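Local coordinates for fimbrial subunit type 1 (Actinomyces oris, PDB 3UXF), which serves as the major structural subunit from which this bacterium builds a fimbria displayed on its cell wall, at residues Gln188-Pro193 / Tyr430-Lys435; Ser197-Thr202 / Pro403-Gly408; Glu311-Asn316 / Leu350-Lys355. One frame throughout, in Å; residues are numbered along the deposited sequence.

Overall arrangement
The three contacts gather where the middle domain meets the C-terminal prealbumin-like domain. Interaction 3 lies on strand 344-362, which pairs with strands of both domains; interactions 1 and 2 lie close to it, about 11 Å and 13 Å away between centres, and their own centres are about 14 Å apart. Asp191 OD2 of interaction 1 reaches Ser351 OG of interaction 3 at 2.7 Å, a probable hydrogen bond. Interaction 2 meets the same strand through Ser197 CA, 3.7 Å from Tyr353 CE2. Strands 185-190 and 201-208 are neighbours in one sheet and join interactions 1 and 2. The Thr405 side chain of interaction 2 lies about 11 Å from a bound calcium ion.

Interaction 1: Gln188-Pro193 / Tyr430-Lys435; sequences QVTDKP and YVNGAK
Two first torsions set up the meeting of Asp191 with Asn432: the aspartate tucks CG between its own backbone N and carbonyl carbon (chi1 53°), while the asparagine swings CG beside its backbone N (chi1 -70°). Each side chain can then take the main chain of the other. Asn432 is the second residue of a type I' beta turn from Val431 to Ala434, with Gly433 the third; this Asn-Gly pair is the classic sequence for a tight two-residue hairpin, and strands 430-431 and 434-435 are its arms. Asn432 OD1 is gripped by two successive amides just past the end of strand 185-190. Asp191 N approaches at 2.9 Å with a C=O...donor angle of 164°, and Lys192 N, tilted from the carbonyl plane, at 3.0 Å. In return Asn432 N donates to Asp191 OD1 on the syn side of the carboxylate, 2.7 Å away. An acid suits this place because its second oxygen has work of its own: OD2 bonds to Ser351 OG of strand 344-362 and accepts a hydrogen bond from a water that in turn accepts from Gly433 N, so the carboxylate holds two consecutive amides of the turn, one directly, one through solvent. Val431 CG2 lies 3.7 Å from Lys192 CA and borders Asp191 OD1. Glycine fits at 433 because a beta carbon there would crowd both the preceding carbonyl oxygen and the valine beside it: Val189 CG1 presses on the bare backbone, 3.4 Å from Gly433 N. Val189 N donates to another water, which hydrogen-bonds to Asn432 O at 2.6 Å.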
loop_
_atom_site.group_PDB
_atom_site.type_symbol
_atom_site.label_atom_id
_atom_site.label_comp_id
_atom_site.label_asym_id
_atom_site.label_seq_id
_atom_site.Cartn_x
_atom_site.Cartn_y
_atom_site.Cartn_z
ATOM N N GLN A 188 1.567 -4.535 2.255
ATOM C CA GLN A 188 2.117 -5.732 1.633
ATOM C C GLN A 188 1.360 -6.936 2.118
ATOM O O GLN A 188 0.718 -6.926 3.189
ATOM C CB GLN A 188 3.558 -5.931 2.094
ATOM C CG GLN A 188 4.471 -4.768 1.664
ATOM C CD GLN A 188 5.798 -4.810 2.367
ATOM O OE1 GLN A 188 5.955 -4.270 3.460
ATOM N NE2 GLN A 188 6.781 -5.481 1.748
ATOM N N VAL A 189 1.464 -8.007 1.351
ATOM C CA VAL A 189 0.884 -9.277 1.776
ATOM C C VAL A 189 1.954 -10.347 1.670
ATOM O O VAL A 189 2.778 -10.339 0.742
ATOM C CB VAL A 189 -0.353 -9.658 0.930
ATOM C CG1 VAL A 189 0.013 -9.832 -0.542
ATOM C CG2 VAL A 189 -0.999 -10.951 1.435
ATOM N N THR A 190 1.973 -11.268 2.637
ATOM C CA THR A 190 2.851 -12.414 2.543
ATOM C C THR A 190 1.965 -13.640 2.463
ATOM O O THR A 190 1.304 -13.974 3.441
ATOM C CB THR A 190 3.750 -12.528 3.794
ATOM O OG1 THR A 190 4.520 -11.320 3.934
ATOM C CG2 THR A 190 4.707 -13.707 3.652
ATOM N N ASP A 191 1.907 -14.257 1.285
ATOM C CA ASP A 191 1.121 -15.471 1.111
ATOM C C ASP A 191 1.919 -16.560 0.458
ATOM O O ASP A 191 1.374 -17.587 0.105
ATOM C CB ASP A 191 -0.141 -15.168 0.299
ATOM C CG ASP A 191 0.161 -14.461 -1.012
ATOM O OD1 ASP A 191 1.294 -14.608 -1.470
ATOM O OD2 ASP A 191 -0.699 -13.727 -1.542
ATOM N N LYS A 192 3.234 -16.361 0.348
ATOM C CA LYS A 192 4.082 -17.510 -0.028
ATOM C C LYS A 192 3.873 -18.743 0.901
ATOM O O LYS A 192 3.866 -19.878 0.418
ATOM C CB LYS A 192 5.564 -17.086 -0.084
ATOM C CG LYS A 192 6.480 -18.184 -0.653
ATOM C CD LYS A 192 7.934 -17.717 -0.712
ATOM C CE LYS A 192 8.131 -16.694 -1.786
ATOM N NZ LYS A 192 9.573 -16.231 -1.925
ATOM N N PRO A 193 3.667 -18.536 2.211
ATOM C CA PRO A 193 3.356 -19.666 3.101
ATOM C C PRO A 193 1.957 -20.228 2.954
ATOM O O PRO A 193 1.652 -21.194 3.669
ATOM C CB PRO A 193 3.500 -19.066 4.506
ATOM C CG PRO A 193 4.390 -17.894 4.320
ATOM C CD PRO A 193 4.014 -17.320 2.969
ATOM N N TYR A 430 1.965 -15.512 -9.099
ATOM C CA TYR A 430 1.521 -14.319 -8.395
ATOM C C TYR A 430 1.597 -14.633 -6.915
ATOM O O TYR A 430 0.835 -15.440 -6.402
ATOM C CB TYR A 430 0.103 -13.919 -8.802
ATOM C CG TYR A 430 -0.209 -12.450 -8.599
ATOM C CD1 TYR A 430 -0.269 -11.580 -9.675
ATOM C CD2 TYR A 430 -0.449 -11.939 -7.332
ATOM C CE1 TYR A 430 -0.558 -10.242 -9.497
ATOM C CE2 TYR A 430 -0.742 -10.602 -7.144
ATOM C CZ TYR A 430 -0.793 -9.758 -8.230
ATOM O OH TYR A 430 -1.081 -8.426 -8.051
ATOM N N VAL A 431 2.547 -14.005 -6.241
ATOM C CA VAL A 431 2.791 -14.298 -4.845
ATOM C C VAL A 431 3.271 -13.057 -4.114
ATOM O O VAL A 431 3.907 -12.187 -4.698
ATOM C CB VAL A 431 3.841 -15.416 -4.710
ATOM C CG1 VAL A 431 5.156 -14.984 -5.335
ATOM C CG2 VAL A 431 4.029 -15.811 -3.260
ATOM N N ASN A 432 2.954 -12.983 -2.831
ATOM C CA ASN A 432 3.358 -11.854 -2.011
ATOM C C ASN A 432 2.964 -10.501 -2.605
ATOM O O ASN A 432 3.655 -9.506 -2.409
ATOM C CB ASN A 432 4.859 -11.912 -1.711
ATOM C CG ASN A 432 5.220 -13.036 -0.752
ATOM O OD1 ASN A 432 4.354 -13.606 -0.093
ATOM N ND2 ASN A 432 6.505 -13.354 -0.671
ATOM N N GLY A 433 1.848 -10.472 -3.328
ATOM C CA GLY A 433 1.274 -9.232 -3.773
ATOM C C GLY A 433 1.801 -8.736 -5.091
ATOM O O GLY A 433 1.465 -7.607 -5.474
ATOM N N ALA A 434 2.581 -9.566 -5.774
ATOM C CA ALA A 434 3.093 -9.141 -7.074
ATOM C C ALA A 434 3.144 -10.283 -8.047
ATOM O O ALA A 434 3.384 -11.429 -7.684
ATOM C CB ALA A 434 4.455 -8.543 -6.892
ATOM N N LYS A 435 2.936 -9.964 -9.318
ATOM C CA LYS A 435 3.201 -10.923 -10.390
ATOM C C LYS A 435 4.664 -11.316 -10.393
ATOM O O LYS A 435 5.544 -10.430 -10.311
ATOM C CB LYS A 435 2.856 -10.240 -11.728
ATOM C CG LYS A 435 3.054 -11.118 -12.973
ATOM C CD LYS A 435 1.903 -12.101 -13.159
ATOM C CE LYS A 435 2.116 -13.038 -14.363
ATOM N NZ LYS A 435 1.821 -12.358 -15.676
HETATM O O HOH W 1 2.978 -7.393 -1.026
HETATM O O HOH W 2 -0.225 -12.438 -3.735
#

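Interaction 2: Ser197-Thr202 / Pro403-Gly408; sequences SGRDIT and PLTIGG
Arg199 and Thr405 cross at about a right angle, the threonine laying CB over one face of the guanidinium. Arg199 NH1 lies 3.9 Å from both CB and CG2 of Thr405, a van der Waals contact of the threonine's carbons with a planar cation, with no hydrogen bond between the two residues. The arginine gets there by folding its chain at chi2 (-53°) and again at chi3 (-81°). Those bends also bring its methylenes past the threonine main chain, with CD 3.9 Å from Thr405 O. A long chain with a flat end suits this solvent-exposed position, and the beta-branched threonine offers a compact carbon surface to it. Ser197 is turned differently: its OG sits 3.7 Å from Gly407 N but is committed to Tyr424 N of strand 419-426. The contact thus joins two domains of the pilin, the lead-in to strand 201-208 on one side and, on the other, residues 403-408 of the prealbumin-like domain, in the loop between strands 388-391 and 412-413 that also carries the calcium ligand Asp402. Ile406 points away from the seam, packing on Val379, Ile422 and Leu425 of its own domain, while the backbone of Gly407 faces the partner. Gly407 N donates to Ser197 O at 2.9 Å, somewhat tilted from the carbonyl plane. Gly407 and Gly408 both adopt positive phi, which glycine accommodates easily, and the curl they make aims a second amide inward: a water accepts from Gly408 N at 2.9 Å and donates a hydrogen bond to Ser197 O at 2.8 Å.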
loop_
_atom_site.group_PDB
_atom_site.type_symbol
_atom_site.label_atom_id
_atom_site.label_comp_id
_atom_site.label_asym_id
_atom_site.label_seq_id
_atom_site.Cartn_x
_atom_site.Cartn_y
_atom_site.Cartn_z
ATOM N N SER A 197 -5.543 -22.836 -0.071
ATOM C CA SER A 197 -6.503 -21.887 0.468
ATOM C C SER A 197 -6.863 -22.261 1.890
ATOM O O SER A 197 -6.967 -23.437 2.246
ATOM C CB SER A 197 -7.769 -21.803 -0.405
ATOM O OG SER A 197 -8.404 -23.085 -0.522
ATOM N N GLY A 198 -7.072 -21.212 2.673
ATOM C CA GLY A 198 -7.430 -21.390 4.064
ATOM C C GLY A 198 -6.263 -21.299 5.021
ATOM O O GLY A 198 -6.457 -21.233 6.232
ATOM N N ARG A 199 -5.037 -21.333 4.503
ATOM C CA ARG A 199 -3.869 -21.138 5.346
ATOM C C ARG A 199 -3.697 -19.646 5.667
ATOM O O ARG A 199 -4.171 -18.763 4.942
ATOM C CB ARG A 199 -2.618 -21.646 4.616
ATOM C CG ARG A 199 -2.731 -23.109 4.129
ATOM C CD ARG A 199 -3.120 -24.044 5.250
ATOM N NE ARG A 199 -1.939 -24.381 6.061
ATOM C CZ ARG A 199 -1.950 -25.223 7.097
ATOM N NH1 ARG A 199 -3.077 -25.822 7.459
ATOM N NH2 ARG A 199 -0.833 -25.460 7.776
ATOM N N ASP A 200 -2.992 -19.385 6.763
ATOM C CA ASP A 200 -2.812 -18.035 7.269
ATOM C C ASP A 200 -2.148 -17.120 6.240
ATOM O O ASP A 200 -1.180 -17.533 5.597
ATOM C CB ASP A 200 -1.903 -18.092 8.494
ATOM C CG ASP A 200 -2.535 -18.839 9.677
ATOM O OD1 ASP A 200 -3.754 -19.126 9.655
ATOM O OD2 ASP A 200 -1.781 -19.163 10.624
ATOM N N ILE A 201 -2.607 -15.878 6.163
ATOM C CA ILE A 201 -1.962 -14.886 5.300
ATOM C C ILE A 201 -1.565 -13.710 6.188
ATOM O O ILE A 201 -2.306 -13.350 7.087
ATOM C CB ILE A 201 -2.927 -14.465 4.163
ATOM C CG1 ILE A 201 -3.034 -15.617 3.131
ATOM C CG2 ILE A 201 -2.484 -13.125 3.499
ATOM C CD1 ILE A 201 -4.072 -15.383 2.023
ATOM N N THR A 202 -0.412 -13.089 5.947
ATOM C CA THR A 202 0.012 -11.984 6.795
ATOM C C THR A 202 -0.028 -10.668 6.016
ATOM O O THR A 202 0.476 -10.603 4.888
ATOM C CB THR A 202 1.463 -12.153 7.263
ATOM O OG1 THR A 202 1.647 -13.442 7.891
ATOM C CG2 THR A 202 1.829 -11.065 8.266
ATOM N N PRO A 403 2.503 -33.435 2.216
ATOM C CA PRO A 403 1.758 -32.758 1.151
ATOM C C PRO A 403 1.104 -31.492 1.688
ATOM O O PRO A 403 1.067 -31.218 2.904
ATOM C CB PRO A 403 0.681 -33.789 0.780
ATOM C CG PRO A 403 0.392 -34.495 2.073
ATOM C CD PRO A 403 1.787 -34.632 2.695
ATOM N N LEU A 404 0.588 -30.696 0.761
ATOM C CA LEU A 404 -0.119 -29.479 1.119
ATOM C C LEU A 404 -1.502 -29.731 1.689
ATOM O O LEU A 404 -2.236 -30.645 1.264
ATOM C CB LEU A 404 -0.282 -28.601 -0.124
ATOM C CG LEU A 404 0.983 -28.112 -0.796
ATOM C CD1 LEU A 404 0.549 -27.402 -2.059
ATOM C CD2 LEU A 404 1.757 -27.153 0.130
ATOM N N THR A 405 -1.891 -28.865 2.630
ATOM C CA THR A 405 -3.266 -28.837 3.078
ATOM C C THR A 405 -3.951 -27.727 2.301
ATOM O O THR A 405 -3.503 -26.574 2.334
ATOM C CB THR A 405 -3.331 -28.514 4.594
ATOM O OG1 THR A 405 -2.713 -29.588 5.329
ATOM C CG2 THR A 405 -4.784 -28.353 5.072
ATOM N N ILE A 406 -4.988 -28.091 1.553
ATOM C CA ILE A 406 -5.658 -27.188 0.614
ATOM C C ILE A 406 -7.132 -27.235 1.006
ATOM O O ILE A 406 -7.781 -28.286 0.924
ATOM C CB ILE A 406 -5.501 -27.736 -0.811
ATOM C CG1 ILE A 406 -4.014 -27.853 -1.174
ATOM C CG2 ILE A 406 -6.251 -26.847 -1.771
ATOM C CD1 ILE A 406 -3.755 -28.712 -2.451
ATOM N N GLY A 407 -7.663 -26.105 1.442
ATOM C CA GLY A 407 -9.052 -26.065 1.888
ATOM C C GLY A 407 -9.298 -27.022 3.044
ATOM O O GLY A 407 -10.394 -27.581 3.166
ATOM N N GLY A 408 -8.285 -27.221 3.876
ATOM C CA GLY A 408 -8.362 -28.163 4.989
ATOM C C GLY A 408 -8.251 -29.637 4.629
ATOM O O GLY A 408 -8.429 -30.478 5.508
HETATM O O HOH W 3 -6.187 -25.238 4.176
#

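Interaction 3: Glu311-Asn316 / Leu350-Lys355; sequences EGDLSN and LSKYGK
Gly312 and Tyr353 start a run of antiparallel pairing between strands 312-321 and 344-362, whose local axes run at 160°. Backbone bonds come first. Gly312 exchanges two with Tyr353, its N reaching Tyr353 O at 2.8 Å, and Leu314 exchanges two with Ser351, its N lying 2.8 Å from Ser351 O. The non-hydrogen-bonded pairs between and beyond add CA-H...O contacts, as from Lys352 CA to Gly312 O at 3.3 Å. Glycine suits position 312 because its positive phi would push a beta carbon against the preceding carbonyl oxygen.

Charge is the second theme. Asp313 and Lys352 run side by side, pointing the same way, and a bend at the last lysine torsion (chi4 -83°) turns the ammonium back onto the carboxylate: Lys352 NZ meets Asp313 OD1 at 2.9 Å on its syn side. The lysine has a second salt bridge, to Glu473, and a cation-pi contact with Tyr430. Glu311 and Lys355 touch through carbon, Glu311 OE2 lying 3.6 Å from Lys355 CB, but the charges stay apart, Glu311 OE1 being 4.2 Å from Lys355 NZ, which salt-bridges Glu421. A water accepts from Lys355 N and lies 2.7 Å from Glu311 OE2.

Apolar contact is lighter. Leu350 CD2 rests 3.6 Å from Ser315 CB on the face that also carries Asp313 and Lys352, whereas Leu314 and Tyr353 face the other way, onto Ile201. Asn316, the residue after Ser315, is joined through CG to Lys187 NZ, the intramolecular isopeptide cross-link characteristic of beta-sandwich domains in Gram-positive pilins.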
loop_
_atom_site.group_PDB
_atom_site.type_symbol
_atom_site.label_atom_id
_atom_site.label_comp_id
_atom_site.label_asym_id
_atom_site.label_seq_id
_atom_site.Cartn_x
_atom_site.Cartn_y
_atom_site.Cartn_z
ATOM N N GLU A 311 -11.589 -18.552 -4.262
ATOM C CA GLU A 311 -11.392 -18.509 -5.704
ATOM C C GLU A 311 -11.352 -17.083 -6.224
ATOM O O GLU A 311 -12.233 -16.288 -5.926
ATOM C CB GLU A 311 -12.485 -19.312 -6.437
ATOM C CG GLU A 311 -12.082 -19.634 -7.878
ATOM C CD GLU A 311 -13.107 -20.488 -8.634
ATOM O OE1 GLU A 311 -14.217 -20.750 -8.115
ATOM O OE2 GLU A 311 -12.799 -20.847 -9.784
ATOM N N GLY A 312 -10.356 -16.767 -7.036
ATOM C CA GLY A 312 -10.243 -15.414 -7.566
ATOM C C GLY A 312 -9.338 -14.514 -6.751
ATOM O O GLY A 312 -8.341 -14.977 -6.221
ATOM N N ASP A 313 -9.682 -13.217 -6.678
ATOM C CA ASP A 313 -8.845 -12.215 -6.002
ATOM C C ASP A 313 -9.284 -12.028 -4.570
ATOM O O ASP A 313 -10.493 -11.956 -4.282
ATOM C CB ASP A 313 -9.023 -10.849 -6.651
ATOM C CG ASP A 313 -8.329 -10.726 -7.988
ATOM O OD1 ASP A 313 -7.404 -11.489 -8.258
ATOM O OD2 ASP A 313 -8.736 -9.837 -8.797
ATOM N N LEU A 314 -8.325 -11.919 -3.668
ATOM C CA LEU A 314 -8.591 -11.502 -2.277
ATOM C C LEU A 314 -7.821 -10.202 -2.164
ATOM O O LEU A 314 -6.592 -10.189 -2.332
ATOM C CB LEU A 314 -8.044 -12.539 -1.284
ATOM C CG LEU A 314 -7.977 -12.084 0.189
ATOM C CD1 LEU A 314 -9.415 -11.873 0.737
ATOM C CD2 LEU A 314 -7.137 -13.006 1.067
ATOM N N SER A 315 -8.549 -9.115 -1.978
ATOM C CA SER A 315 -7.963 -7.791 -1.986
ATOM C C SER A 315 -7.928 -7.195 -0.602
ATOM O O SER A 315 -8.863 -7.413 0.199
ATOM C CB SER A 315 -8.766 -6.890 -2.915
ATOM O OG SER A 315 -8.262 -5.573 -2.946
ATOM N N ASN A 316 -6.863 -6.462 -0.297
ATOM C CA ASN A 316 -6.791 -5.777 0.970
ATOM C C ASN A 316 -6.248 -4.385 0.748
ATOM O O ASN A 316 -5.295 -4.199 -0.013
ATOM C CB ASN A 316 -5.872 -6.505 1.948
ATOM C CG ASN A 316 -5.919 -5.877 3.300
ATOM O OD1 ASN A 316 -7.009 -5.867 3.917
ATOM N N LEU A 350 -3.217 -7.901 -3.692
ATOM C CA LEU A 350 -4.029 -9.058 -4.059
ATOM C C LEU A 350 -3.325 -10.366 -3.779
ATOM O O LEU A 350 -2.085 -10.459 -3.881
ATOM C CB LEU A 350 -4.319 -9.055 -5.557
ATOM C CG LEU A 350 -4.977 -7.786 -6.094
ATOM C CD1 LEU A 350 -5.220 -7.940 -7.588
ATOM C CD2 LEU A 350 -6.271 -7.492 -5.380
ATOM N N SER A 351 -4.126 -11.359 -3.401
ATOM C CA SER A 351 -3.766 -12.788 -3.434
ATOM C C SER A 351 -4.720 -13.459 -4.428
ATOM O O SER A 351 -5.912 -13.127 -4.475
ATOM C CB SER A 351 -3.942 -13.427 -2.052
ATOM O OG SER A 351 -3.146 -12.794 -1.068
ATOM N N LYS A 352 -4.189 -14.372 -5.244
ATOM C CA LYS A 352 -4.993 -14.984 -6.319
ATOM C C LYS A 352 -4.978 -16.505 -6.194
ATOM O O LYS A 352 -3.926 -17.126 -6.273
ATOM C CB LYS A 352 -4.473 -14.530 -7.692
ATOM C CG LYS A 352 -4.525 -13.035 -7.880
ATOM C CD LYS A 352 -3.889 -12.671 -9.229
ATOM C CE LYS A 352 -3.901 -11.158 -9.428
ATOM N NZ LYS A 352 -5.225 -10.682 -9.951
ATOM N N TYR A 353 -6.156 -17.095 -6.005
ATOM C CA TYR A 353 -6.314 -18.537 -5.798
ATOM C C TYR A 353 -7.177 -19.113 -6.900
ATOM O O TYR A 353 -8.207 -18.533 -7.272
ATOM C CB TYR A 353 -6.989 -18.815 -4.424
ATOM C CG TYR A 353 -6.080 -18.657 -3.233
ATOM C CD1 TYR A 353 -5.917 -17.420 -2.609
ATOM C CD2 TYR A 353 -5.339 -19.733 -2.758
ATOM C CE1 TYR A 353 -5.047 -17.262 -1.529
ATOM C CE2 TYR A 353 -4.482 -19.597 -1.682
ATOM C CZ TYR A 353 -4.336 -18.366 -1.069
ATOM O OH TYR A 353 -3.507 -18.207 0.015
ATOM N N GLY A 354 -6.752 -20.259 -7.428
ATOM C CA GLY A 354 -7.485 -20.887 -8.521
ATOM C C GLY A 354 -8.009 -22.278 -8.208
ATOM O O GLY A 354 -7.471 -23.018 -7.389
ATOM N N LYS A 355 -9.093 -22.635 -8.876
ATOM C CA LYS A 355 -9.629 -23.998 -8.841
ATOM C C LYS A 355 -8.869 -24.869 -9.809
ATOM O O LYS A 355 -8.531 -24.407 -10.896
ATOM C CB LYS A 355 -11.093 -23.926 -9.288
ATOM C CG LYS A 355 -11.724 -25.310 -9.500
ATOM C CD LYS A 355 -13.219 -25.242 -9.952
ATOM C CE LYS A 355 -14.035 -24.284 -9.090
ATOM N NZ LYS A 355 -14.400 -24.903 -7.791
HETATM O O HOH W 4 -10.216 -20.548 -10.563
HETATM O O HOH W 5 -4.500 -10.386 -0.223
#